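Local coordinates for protein acetyl xylan esterase (Paenibacillus sp. R4, PDB 6AGQ) that probably removes acetyl groups from acetylated xylan, as a cold-active esterase of the alpha/beta-hydrolase superfamily, at residues I229-W232 with F233-Y236. Numbering follows the deposited sequence.
Sequences IKNW and FRRY
W232 and Y236, one turn apart near the C-terminal end of helix 226-236, lay their rings together as an offset stack. The five-membered ring of W232 and the phenol ring are 4.1 Å apart between centroids, with planes only 6° from parallel. Y236 can be followed outward. Its CB sits over the six-membered ring of the indole, 3.7 Å from the centroid, in a CH-pi contact. Y236 CG and CD1 then pass over W232 NE1, which comes within 3.3 Å of Y236 CD1, and Y236 CE1 lies near W232 CD1. At the tip, Y236 OH hydrogen-bonds to G125 O of a second subunit. With CG anti to the backbone N (chi1 -166°), the indole lies between the two other rings, the edge of its six-membered ring toward F233. There it meets the phenyl face in a T-shaped pair, planes at 90°, with W232 CE3 above the centre of the F233 ring. In the backbone, Y236 N donates to W232 O at 2.9 Å, continuing the i to i+4 pattern of the helix. On the polar side R234 CD lies 3.5 Å from N231 OD1, while the R234 guanidinium hydrogen-bonds D300 O through NH1 and forms a salt bridge to E304 through NH2, both on a third subunit. W232 and F233 pack on V246 of helix 243-251, and I229 touches L250 there and F214 and V218 of helix 214-219; the helix thus joins its own helical neighbours to two other subunits.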
# COMPACT_ATOMS: atom_id res chain seq x y z
N ILE A 229 22.52 -5.39 1.85
CA ILE A 229 23.76 -4.63 2.09
C ILE A 229 23.49 -3.39 2.93
O ILE A 229 24.24 -3.09 3.85
CB ILE A 229 24.43 -4.28 0.78
CG1 ILE A 229 24.97 -5.56 0.12
CG2 ILE A 229 25.60 -3.41 1.01
CD1 ILE A 229 25.21 -5.38 -1.35
N LYS A 230 22.40 -2.69 2.64
CA LYS A 230 22.00 -1.54 3.43
C LYS A 230 21.67 -2.02 4.86
O LYS A 230 22.12 -1.43 5.86
CB LYS A 230 20.81 -0.81 2.73
CG LYS A 230 20.24 0.39 3.47
CD LYS A 230 18.75 0.65 3.18
CE LYS A 230 17.91 -0.32 3.98
NZ LYS A 230 16.45 -0.23 3.73
N ASN A 231 20.95 -3.14 4.99
CA ASN A 231 20.63 -3.69 6.34
C ASN A 231 21.88 -4.18 7.07
O ASN A 231 21.98 -3.99 8.22
CB ASN A 231 19.54 -4.73 6.23
CG ASN A 231 18.24 -4.12 5.78
OD1 ASN A 231 18.13 -2.92 5.65
ND2 ASN A 231 17.27 -4.93 5.49
N TRP A 232 22.88 -4.69 6.38
CA TRP A 232 24.20 -4.91 7.03
C TRP A 232 24.68 -3.65 7.76
O TRP A 232 24.97 -3.71 8.95
CB TRP A 232 25.28 -5.38 6.05
CG TRP A 232 26.47 -5.90 6.74
CD1 TRP A 232 26.63 -7.15 7.19
CD2 TRP A 232 27.66 -5.17 7.12
NE1 TRP A 232 27.82 -7.27 7.82
CE2 TRP A 232 28.49 -6.07 7.77
CE3 TRP A 232 28.10 -3.86 6.93
CZ2 TRP A 232 29.74 -5.71 8.30
CZ3 TRP A 232 29.33 -3.47 7.46
CH2 TRP A 232 30.15 -4.41 8.15
N PHE A 233 24.75 -2.52 7.04
CA PHE A 233 25.16 -1.29 7.66
C PHE A 233 24.33 -0.95 8.86
O PHE A 233 24.90 -0.70 9.90
CB PHE A 233 25.24 -0.10 6.69
CG PHE A 233 26.41 -0.23 5.78
CD1 PHE A 233 27.66 -0.02 6.26
CD2 PHE A 233 26.26 -0.67 4.48
CE1 PHE A 233 28.77 -0.16 5.46
CE2 PHE A 233 27.37 -0.83 3.68
CZ PHE A 233 28.63 -0.59 4.18
N ARG A 234 23.02 -1.02 8.71
CA ARG A 234 22.11 -0.74 9.79
C ARG A 234 22.40 -1.53 11.05
O ARG A 234 22.22 -1.00 12.15
CB ARG A 234 20.66 -0.96 9.39
CG ARG A 234 20.09 0.06 8.45
CD ARG A 234 18.69 -0.33 7.99
NE ARG A 234 17.72 -0.51 9.08
CZ ARG A 234 16.94 0.45 9.58
NH1 ARG A 234 17.02 1.68 9.09
NH2 ARG A 234 16.06 0.20 10.53
N ARG A 235 22.79 -2.80 10.92
CA ARG A 235 23.09 -3.65 12.12
C ARG A 235 24.54 -3.72 12.63
O ARG A 235 24.79 -3.95 13.79
CB ARG A 235 22.63 -5.05 11.86
CG ARG A 235 21.14 -5.13 11.66
CD ARG A 235 20.65 -6.15 12.61
NE ARG A 235 19.26 -6.55 12.44
CZ ARG A 235 18.32 -6.42 13.36
NH1 ARG A 235 18.53 -5.79 14.51
NH2 ARG A 235 17.14 -6.89 13.10
N TYR A 236 25.50 -3.60 11.75
CA TYR A 236 26.90 -3.86 12.06
C TYR A 236 27.69 -2.57 12.07
O TYR A 236 28.75 -2.52 12.69
CB TYR A 236 27.53 -4.80 11.01
CG TYR A 236 27.08 -6.25 11.07
CD1 TYR A 236 25.90 -6.67 10.43
CD2 TYR A 236 27.81 -7.21 11.75
CE1 TYR A 236 25.46 -8.00 10.52
CE2 TYR A 236 27.40 -8.53 11.80
CZ TYR A 236 26.21 -8.92 11.21
OH TYR A 236 25.78 -10.22 11.25